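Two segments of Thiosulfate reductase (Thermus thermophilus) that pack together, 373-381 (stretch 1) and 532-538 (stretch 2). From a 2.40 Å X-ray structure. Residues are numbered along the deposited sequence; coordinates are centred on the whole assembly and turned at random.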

# COMPACT_ATOMS: atom_id res chain seq x y z
N LYS A 373 40.97 -22.27 37.75
CA LYS A 373 42.05 -22.68 36.84
C LYS A 373 42.63 -24.05 37.18
O LYS A 373 42.45 -24.54 38.30
CB LYS A 373 43.17 -21.60 36.78
CG LYS A 373 42.81 -20.37 35.92
CD LYS A 373 43.82 -19.23 36.06
CE LYS A 373 45.16 -19.53 35.36
NZ LYS A 373 45.14 -19.43 33.84
N TYR A 374 43.27 -24.69 36.22
CA TYR A 374 43.88 -26.00 36.44
C TYR A 374 45.17 -25.66 37.22
O TYR A 374 45.93 -24.81 36.75
CB TYR A 374 44.19 -26.66 35.10
CG TYR A 374 44.74 -28.05 35.23
CD1 TYR A 374 43.93 -29.16 34.99
CD2 TYR A 374 46.07 -28.26 35.57
CE1 TYR A 374 44.44 -30.46 35.09
CE2 TYR A 374 46.61 -29.57 35.68
CZ TYR A 374 45.78 -30.67 35.43
OH TYR A 374 46.28 -31.96 35.50
N PRO A 375 45.44 -26.33 38.40
CA PRO A 375 46.62 -26.10 39.26
C PRO A 375 48.02 -26.26 38.68
O PRO A 375 48.44 -27.36 38.29
CB PRO A 375 46.41 -27.04 40.46
CG PRO A 375 45.01 -27.61 40.27
CD PRO A 375 44.83 -27.61 38.77
N LEU A 376 48.77 -25.17 38.68
CA LEU A 376 50.09 -25.18 38.09
C LEU A 376 51.08 -24.17 38.71
O LEU A 376 50.68 -23.26 39.47
CB LEU A 376 49.97 -24.87 36.57
CG LEU A 376 49.17 -25.66 35.51
CD1 LEU A 376 49.26 -24.92 34.14
CD2 LEU A 376 49.70 -27.11 35.37
N PRO A 377 52.38 -24.37 38.43
CA PRO A 377 53.39 -23.44 38.95
C PRO A 377 53.15 -22.07 38.24
O PRO A 377 52.61 -22.04 37.12
CB PRO A 377 54.74 -24.03 38.49
CG PRO A 377 54.46 -25.44 38.03
CD PRO A 377 52.96 -25.62 37.92
N PRO A 378 53.48 -20.92 38.90
CA PRO A 378 53.27 -19.64 38.21
C PRO A 378 54.03 -19.62 36.86
O PRO A 378 55.03 -20.32 36.69
CB PRO A 378 53.84 -18.63 39.19
CG PRO A 378 53.43 -19.18 40.51
CD PRO A 378 53.70 -20.70 40.33
N LEU A 379 53.57 -18.83 35.91
CA LEU A 379 54.22 -18.75 34.60
C LEU A 379 55.49 -17.82 34.59
O LEU A 379 55.50 -16.82 35.32
CB LEU A 379 53.21 -18.24 33.54
CG LEU A 379 52.31 -19.05 32.57
CD1 LEU A 379 52.47 -20.56 32.74
CD2 LEU A 379 50.85 -18.62 32.77
N PRO A 380 56.58 -18.18 33.85
CA PRO A 380 57.68 -17.21 33.92
C PRO A 380 57.15 -15.72 33.81
O PRO A 380 57.45 -14.89 34.67
CB PRO A 380 58.58 -17.60 32.74
CG PRO A 380 58.45 -19.12 32.66
CD PRO A 380 57.03 -19.44 33.23
N LEU A 381 56.37 -15.37 32.78
CA LEU A 381 55.82 -14.00 32.68
C LEU A 381 54.31 -14.02 32.94
O LEU A 381 53.60 -14.84 32.34
CB LEU A 381 56.10 -13.37 31.31
CG LEU A 381 57.52 -13.42 30.79
CD1 LEU A 381 57.51 -13.63 29.30
CD2 LEU A 381 58.26 -12.14 31.12
N GLU A 532 57.25 -29.50 30.72
CA GLU A 532 56.48 -30.61 31.26
C GLU A 532 55.68 -30.18 32.54
O GLU A 532 54.53 -30.61 32.68
CB GLU A 532 57.43 -31.78 31.55
CG GLU A 532 58.93 -31.43 31.40
CD GLU A 532 59.51 -31.69 30.00
OE1 GLU A 532 59.38 -32.84 29.50
OE2 GLU A 532 60.10 -30.75 29.40
N GLN A 533 56.22 -29.35 33.45
CA GLN A 533 55.43 -28.94 34.66
C GLN A 533 54.17 -28.22 34.17
O GLN A 533 53.09 -28.30 34.80
CB GLN A 533 56.22 -28.05 35.65
CG GLN A 533 56.39 -26.61 35.24
CD GLN A 533 57.83 -26.28 34.94
OE1 GLN A 533 58.45 -25.44 35.63
NE2 GLN A 533 58.40 -26.95 33.94
N TYR A 534 54.31 -27.50 33.07
CA TYR A 534 53.17 -26.89 32.39
C TYR A 534 52.90 -28.07 31.31
O TYR A 534 53.83 -28.62 30.72
CB TYR A 534 53.50 -25.48 31.74
CG TYR A 534 54.28 -24.44 32.62
CD1 TYR A 534 55.65 -24.28 32.46
CD2 TYR A 534 53.66 -23.66 33.63
CE1 TYR A 534 56.41 -23.40 33.24
CE2 TYR A 534 54.42 -22.76 34.45
CZ TYR A 534 55.79 -22.64 34.23
OH TYR A 534 56.55 -21.81 35.02
N PHE A 535 51.64 -28.54 31.20
CA PHE A 535 51.22 -29.68 30.34
C PHE A 535 51.26 -31.06 30.97
O PHE A 535 51.08 -32.06 30.24
CB PHE A 535 52.04 -29.70 29.07
CG PHE A 535 51.94 -28.53 28.26
CD1 PHE A 535 52.97 -27.62 28.16
CD2 PHE A 535 50.70 -28.22 27.67
CE1 PHE A 535 52.81 -26.42 27.52
CE2 PHE A 535 50.50 -27.02 27.00
CZ PHE A 535 51.56 -26.10 26.93
N PRO A 536 51.35 -31.14 32.33
CA PRO A 536 51.38 -32.44 33.00
C PRO A 536 50.26 -33.41 32.60
O PRO A 536 50.52 -34.55 32.21
CB PRO A 536 51.36 -32.07 34.47
CG PRO A 536 50.36 -30.97 34.48
CD PRO A 536 50.72 -30.15 33.21
N TRP A 537 49.01 -32.95 32.71
CA TRP A 537 47.81 -33.75 32.32
C TRP A 537 48.05 -34.50 30.99
O TRP A 537 48.57 -33.90 30.04
CB TRP A 537 46.55 -32.86 32.16
CG TRP A 537 46.80 -31.54 31.44
CD1 TRP A 537 47.24 -30.37 32.01
CD2 TRP A 537 46.66 -31.25 30.02
NE1 TRP A 537 47.38 -29.40 31.06
CE2 TRP A 537 47.03 -29.90 29.83
CE3 TRP A 537 46.25 -32.00 28.90
CZ2 TRP A 537 47.01 -29.27 28.56
CZ3 TRP A 537 46.23 -31.38 27.62
CH2 TRP A 537 46.61 -30.03 27.48
N LYS A 538 47.68 -35.78 30.89
CA LYS A 538 47.89 -36.60 29.66
C LYS A 538 46.80 -36.49 28.60
O LYS A 538 46.89 -37.08 27.53
CB LYS A 538 48.05 -38.09 29.99
CG LYS A 538 49.45 -38.65 29.80
CD LYS A 538 50.11 -38.89 31.16
CE LYS A 538 50.18 -37.61 32.01
NZ LYS A 538 51.59 -37.20 32.31

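One hydrogen bond joins these two stretches, and it runs from a side chain to a proline carbonyl: Tyr534 OH donates to Pro378 O at 2.7 Å. Neither stretch forms regular helix or strand where they meet, so no ladder of backbone bonds sets the register. Proline, which has no amide hydrogen to give, occupies four of the nine positions in stretch 1, yet its carbonyl remains a good acceptor, and here a tyrosine hydroxyl supplies the donor.

Tyr534 is the centre of the contact. It is buried, and 112 Å² of its surface is covered by stretch 1, more than for any other residue here. Its CA-to-CB bond points sideways, but with chi1 in the m well at -47° the end of the side chain comes nearer to the partner. The carbonyl oxygens of Pro377 and Pro378 both lie at the ring edge, near its plane; Pro377 O sits 3.3 Å from Tyr534 CE2, a contact not counted as a hydrogen bond. Apolar atoms of stretch 1 also pack against it: Leu379 CD1 approaches Tyr534 CE2 at 3.4 Å, and Pro380 CD packs against Tyr534 CZ at 3.6 Å. Tyrosine suits this place because its ring offers apolar surface to leucine and proline while its hydroxyl reaches a backbone oxygen.

An aromatic pair lies toward the other end. Tyr374 and Trp537 both point their CA-to-CB bonds toward the opposing stretch and meet edge-to-face, the edge of Trp537 directed at the face of Tyr374. The ring of Tyr374 and the five-membered ring of Trp537 have centroids 4.9 Å apart and planes at 68°. Their CA atoms are 9.6 Å apart, a gap that two large side chains can bridge; Tyr374, with chi1 at -176° (t), brings its OH to 3.5 Å from Trp537 CB. Pro536 adds to this patch, its CG 4.2 Å from Tyr374 CE2.

The backbones come closer at Leu376, with Leu376 CA 6.7 Å from Tyr534 CA, and Leu376 and Pro377 point their CA-to-CB bonds toward stretch 2. Leu376 CD2 lies 3.9 Å from Pro536 CD. The same methyl, Leu376 CD2, is 3.6 Å from the backbone oxygen Gln533 O. Next to it, Pro377 CG rests 3.6 Å from Gln533 CG, so the aliphatic part of the glutamine serves as packing surface.

The rule is economical: 413 Å² of buried surface, counted over both sides, combines apolar packing with one directional bond, while Pro377 and Pro380 contribute ring atoms and Pro378 the accepting carbonyl.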